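PDB 5IM3: ribonucleoside-diphosphate reductase from Pseudomonas aeruginosa, which probably catalyses the reduction of ribonucleoside diphosphates to the corresponding 2'-deoxyribonucleotides, supplying precursors for DNA synthesis under allosteric control by bound nucleotides. Local coordinates for residues A[562-572]-A[896-905]. Numbering follows the deposited sequence.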
loop_
_atom_site.group_PDB
_atom_site.type_symbol
_atom_site.label_atom_id
_atom_site.label_comp_id
_atom_site.label_asym_id
_atom_site.label_seq_id
_atom_site.Cartn_x
_atom_site.Cartn_y
_atom_site.Cartn_z
ATOM N N TRP A 562 -24.774 13.193 -7.440
ATOM C CA TRP A 562 -25.206 12.573 -8.680
ATOM C C TRP A 562 -24.939 13.514 -9.854
ATOM O O TRP A 562 -24.656 14.703 -9.683
ATOM C CB TRP A 562 -26.689 12.209 -8.604
ATOM C CG TRP A 562 -27.006 11.291 -7.464
ATOM C CD1 TRP A 562 -26.255 10.241 -7.027
ATOM C CD2 TRP A 562 -28.149 11.351 -6.604
ATOM N NE1 TRP A 562 -26.864 9.635 -5.957
ATOM C CE2 TRP A 562 -28.027 10.301 -5.674
ATOM C CE3 TRP A 562 -29.266 12.193 -6.529
ATOM C CZ2 TRP A 562 -28.980 10.067 -4.683
ATOM C CZ3 TRP A 562 -30.209 11.959 -5.544
ATOM C CH2 TRP A 562 -30.061 10.907 -4.636
ATOM N N LEU A 563 -25.033 12.966 -11.061
ATOM C CA LEU A 563 -24.757 13.697 -12.292
ATOM C C LEU A 563 -26.057 13.880 -13.067
ATOM O O LEU A 563 -26.667 12.896 -13.502
ATOM C CB LEU A 563 -23.727 12.955 -13.144
ATOM C CG LEU A 563 -22.242 13.132 -12.806
ATOM C CD1 LEU A 563 -21.932 12.831 -11.351
ATOM C CD2 LEU A 563 -21.395 12.243 -13.711
ATOM N N THR A 564 -26.477 15.133 -13.236
ATOM C CA THR A 564 -27.645 15.477 -14.037
ATOM C C THR A 564 -27.271 16.615 -14.976
ATOM O O THR A 564 -26.390 17.422 -14.669
ATOM C CB THR A 564 -28.845 15.884 -13.161
ATOM O OG1 THR A 564 -28.566 17.126 -12.508
ATOM C CG2 THR A 564 -29.142 14.811 -12.111
ATOM N N PHE A 565 -27.950 16.681 -16.120
ATOM C CA PHE A 565 -27.540 17.551 -17.218
ATOM C C PHE A 565 -28.580 18.640 -17.455
ATOM O O PHE A 565 -29.726 18.354 -17.821
ATOM C CB PHE A 565 -27.290 16.723 -18.475
ATOM C CG PHE A 565 -26.208 15.703 -18.294
ATOM C CD1 PHE A 565 -24.892 16.101 -18.136
ATOM C CD2 PHE A 565 -26.507 14.353 -18.241
ATOM C CE1 PHE A 565 -23.889 15.172 -17.950
ATOM C CE2 PHE A 565 -25.505 13.417 -18.054
ATOM C CZ PHE A 565 -24.196 13.830 -17.906
ATOM N N LYS A 566 -28.152 19.890 -17.276
ATOM C CA LYS A 566 -29.068 21.022 -17.228
ATOM C C LYS A 566 -29.683 21.318 -18.592
ATOM O O LYS A 566 -30.875 21.633 -18.684
ATOM C CB LYS A 566 -28.313 22.242 -16.690
ATOM C CG LYS A 566 -28.903 23.603 -17.027
ATOM C CD LYS A 566 -27.974 24.704 -16.563
ATOM C CE LYS A 566 -28.522 26.073 -16.908
ATOM N NZ LYS A 566 -27.469 27.122 -16.803
ATOM N N ASP A 567 -28.894 21.234 -19.654
ATOM C CA ASP A 567 -29.321 21.744 -20.950
ATOM C C ASP A 567 -30.330 20.836 -21.647
ATOM O O ASP A 567 -31.320 21.343 -22.196
ATOM C CB ASP A 567 -28.095 21.986 -21.831
ATOM C CG ASP A 567 -27.301 23.208 -21.386
ATOM O OD1 ASP A 567 -27.929 24.227 -21.027
ATOM O OD2 ASP A 567 -26.054 23.148 -21.380
ATOM N N PRO A 568 -30.145 19.511 -21.670
ATOM C CA PRO A 568 -31.221 18.661 -22.206
ATOM C C PRO A 568 -32.512 18.759 -21.406
ATOM O O PRO A 568 -33.597 18.673 -21.993
ATOM C CB PRO A 568 -30.620 17.245 -22.166
ATOM C CG PRO A 568 -29.434 17.331 -21.279
ATOM C CD PRO A 568 -28.923 18.735 -21.395
ATOM N N CYS A 569 -32.432 18.952 -20.085
ATOM C CA CYS A 569 -33.646 19.137 -19.294
ATOM C C CYS A 569 -34.394 20.403 -19.691
ATOM O O CYS A 569 -35.624 20.452 -19.589
ATOM C CB CYS A 569 -33.314 19.190 -17.802
ATOM S SG CYS A 569 -32.737 17.641 -17.087
ATOM N N ASN A 570 -33.679 21.438 -20.131
ATOM C CA ASN A 570 -34.319 22.708 -20.457
ATOM C C ASN A 570 -34.690 22.811 -21.929
ATOM O O ASN A 570 -35.788 23.271 -22.258
ATOM C CB ASN A 570 -33.407 23.881 -20.076
ATOM C CG ASN A 570 -33.573 24.304 -18.632
ATOM O OD1 ASN A 570 -34.510 25.026 -18.291
ATOM N ND2 ASN A 570 -32.661 23.864 -17.774
ATOM N N LEU A 571 -33.791 22.393 -22.824
ATOM C CA LEU A 571 -34.064 22.491 -24.253
ATOM C C LEU A 571 -35.218 21.590 -24.672
ATOM O O LEU A 571 -35.905 21.887 -25.655
ATOM C CB LEU A 571 -32.805 22.141 -25.047
ATOM C CG LEU A 571 -31.690 23.186 -24.989
ATOM C CD1 LEU A 571 -30.381 22.613 -25.497
ATOM C CD2 LEU A 571 -32.080 24.409 -25.800
ATOM N N ARG A 572 -35.449 20.499 -23.946
ATOM C CA ARG A 572 -36.522 19.569 -24.269
ATOM C C ARG A 572 -37.741 19.745 -23.374
ATOM O O ARG A 572 -38.729 19.025 -23.548
ATOM C CB ARG A 572 -36.014 18.129 -24.171
ATOM C CG ARG A 572 -34.783 17.858 -25.026
ATOM C CD ARG A 572 -34.477 16.371 -25.105
ATOM N NE ARG A 572 -35.604 15.616 -25.637
ATOM C CZ ARG A 572 -35.690 14.291 -25.635
ATOM N NH1 ARG A 572 -34.707 13.562 -25.125
ATOM N NH2 ARG A 572 -36.761 13.695 -26.145
ATOM N N TRP A 896 -23.851 11.266 -21.234
ATOM C CA TRP A 896 -24.057 12.600 -21.787
ATOM C C TRP A 896 -24.087 12.559 -23.310
ATOM O O TRP A 896 -24.951 13.174 -23.945
ATOM C CB TRP A 896 -22.953 13.533 -21.286
ATOM C CG TRP A 896 -23.041 14.931 -21.805
ATOM C CD1 TRP A 896 -23.969 15.874 -21.472
ATOM C CD2 TRP A 896 -22.153 15.552 -22.738
ATOM N NE1 TRP A 896 -23.718 17.044 -22.147
ATOM C CE2 TRP A 896 -22.607 16.872 -22.931
ATOM C CE3 TRP A 896 -21.018 15.120 -23.432
ATOM C CZ2 TRP A 896 -21.969 17.762 -23.790
ATOM C CZ3 TRP A 896 -20.389 16.002 -24.282
ATOM C CH2 TRP A 896 -20.862 17.313 -24.449
ATOM N N PHE A 897 -23.150 11.828 -23.912
ATOM C CA PHE A 897 -23.068 11.758 -25.368
ATOM C C PHE A 897 -24.342 11.182 -25.979
ATOM O O PHE A 897 -24.658 11.474 -27.139
ATOM C CB PHE A 897 -21.846 10.922 -25.764
ATOM C CG PHE A 897 -21.505 10.987 -27.225
ATOM C CD1 PHE A 897 -20.970 12.139 -27.776
ATOM C CD2 PHE A 897 -21.696 9.886 -28.042
ATOM C CE1 PHE A 897 -20.648 12.197 -29.119
ATOM C CE2 PHE A 897 -21.376 9.939 -29.383
ATOM C CZ PHE A 897 -20.852 11.095 -29.921
ATOM N N ARG A 898 -25.089 10.378 -25.222
ATOM C CA ARG A 898 -26.285 9.712 -25.730
ATOM C C ARG A 898 -27.569 10.453 -25.376
ATOM O O ARG A 898 -28.658 9.881 -25.490
ATOM C CB ARG A 898 -26.350 8.274 -25.211
ATOM C CG ARG A 898 -25.247 7.373 -25.734
ATOM C CD ARG A 898 -25.371 7.177 -27.237
ATOM N NE ARG A 898 -24.234 6.469 -27.807
ATOM C CZ ARG A 898 -24.061 6.272 -29.108
ATOM N NH1 ARG A 898 -24.958 6.724 -29.975
ATOM N NH2 ARG A 898 -22.991 5.622 -29.544
ATOM N N GLY A 899 -27.466 11.707 -24.950
ATOM C CA GLY A 899 -28.645 12.522 -24.756
ATOM C C GLY A 899 -29.436 12.228 -23.504
ATOM O O GLY A 899 -30.619 12.577 -23.440
ATOM N N LEU A 900 -28.829 11.603 -22.502
ATOM C CA LEU A 900 -29.533 11.374 -21.249
ATOM C C LEU A 900 -29.662 12.675 -20.468
ATOM O O LEU A 900 -28.776 13.536 -20.502
ATOM C CB LEU A 900 -28.810 10.321 -20.409
ATOM C CG LEU A 900 -28.895 8.871 -20.896
ATOM C CD1 LEU A 900 -28.099 7.974 -19.968
ATOM C CD2 LEU A 900 -30.338 8.389 -20.990
ATOM N N LYS A 901 -30.786 12.820 -19.770
ATOM C CA LYS A 901 -31.023 13.997 -18.946
ATOM C C LYS A 901 -30.484 13.839 -17.534
ATOM O O LYS A 901 -30.023 14.821 -16.944
ATOM C CB LYS A 901 -32.524 14.303 -18.883
ATOM C CG LYS A 901 -33.156 14.607 -20.230
ATOM C CD LYS A 901 -34.601 15.039 -20.071
ATOM C CE LYS A 901 -35.247 15.340 -21.412
ATOM N NZ LYS A 901 -36.662 15.751 -21.246
ATOM N N THR A 902 -30.524 12.630 -16.979
ATOM C CA THR A 902 -30.146 12.418 -15.590
ATOM C C THR A 902 -29.467 11.067 -15.430
ATOM O O THR A 902 -29.672 10.143 -16.222
ATOM C CB THR A 902 -31.367 12.478 -14.662
ATOM O OG1 THR A 902 -32.374 11.577 -15.144
ATOM C CG2 THR A 902 -31.934 13.889 -14.594
ATOM N N THR A 903 -28.651 10.970 -14.386
ATOM C CA THR A 903 -28.217 9.692 -13.849
ATOM C C THR A 903 -28.486 9.710 -12.354
ATOM O O THR A 903 -28.660 10.770 -11.748
ATOM C CB THR A 903 -26.727 9.390 -14.121
ATOM O OG1 THR A 903 -25.896 10.255 -13.335
ATOM C CG2 THR A 903 -26.394 9.560 -15.598
ATOM N N TYR A 904 -28.520 8.520 -11.767
ATOM C CA TYR A 904 -28.953 8.358 -10.387
ATOM C C TYR A 904 -27.817 7.742 -9.575
ATOM O O TYR A 904 -26.663 8.163 -9.712
ATOM C CB TYR A 904 -30.230 7.505 -10.357
ATOM C CG TYR A 904 -31.075 7.589 -9.098
ATOM C CD1 TYR A 904 -30.880 8.590 -8.156
ATOM C CD2 TYR A 904 -32.071 6.650 -8.856
ATOM C CE1 TYR A 904 -31.653 8.653 -7.011
ATOM C CE2 TYR A 904 -32.843 6.703 -7.716
ATOM C CZ TYR A 904 -32.634 7.703 -6.798
ATOM O OH TYR A 904 -33.412 7.754 -5.664
ATOM N N TYR A 905 -28.115 6.747 -8.742
ATOM C CA TYR A 905 -27.080 6.118 -7.934
ATOM C C TYR A 905 -26.026 5.455 -8.808
ATOM O O TYR A 905 -26.315 4.932 -9.887
ATOM C CB TYR A 905 -27.679 5.061 -7.010
ATOM C CG TYR A 905 -28.435 5.600 -5.825
ATOM C CD1 TYR A 905 -27.761 6.085 -4.714
ATOM C CD2 TYR A 905 -29.822 5.597 -5.803
ATOM C CE1 TYR A 905 -28.449 6.570 -3.620
ATOM C CE2 TYR A 905 -30.518 6.077 -4.715
ATOM C CZ TYR A 905 -29.829 6.560 -3.627
ATOM O OH TYR A 905 -30.527 7.040 -2.541
HETATM O O HOH W 1 -25.250 9.958 -10.963
HETATM O O HOH W 2 -37.007 17.984 -19.705
#
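Leu563 and Thr903 make the closest polar contact between the two segments. Leu563 O takes two bonds, from Thr903 N at 2.9 Å, nearly in line with the carbonyl, and from Thr903 OG1 at 2.8 Å, on an in-plane lone pair. With OG1 set between its own N and carbonyl carbon (chi1 70°), the threonine can offer backbone and side chain to one oxygen. A water links Leu563 N, Thr903 OG1 and Tyr904 O. Phe565 N donates to Lys901 O (2.9 Å, 161° at the hydrogen), and between these bonds Thr564 and Thr902 form a single antiparallel bridge, a non-hydrogen-bonded pair. Beta-branched threonines suit extended chain, and their methyls meet here, Thr564 CG2 3.8 Å from Thr902 CG2.

Strand 562-565 pairs in parallel with strand 482-487 in the reductase barrel; on its other edge it meets the chain leaving helix 885-897. That helix ends in a Schellman motif at Gly899, whose positive phi glycine adopts readily.

Aromatic packing flanks the bridge. Tyr904 turns its edge to the face of Trp562 (planes at 74°), while Trp562 presents its own edge to the face of Tyr905; the broad indole can serve both. The face of the Phe565 ring lies against Trp896, with Phe565 CD1 3.5 Å from Trp896 CD1.

Long, extended Lys901 lays methylenes on Cys569 SG and Pro568 CB and still carries NZ to Gln872 O and to a water shared with Cys569 O.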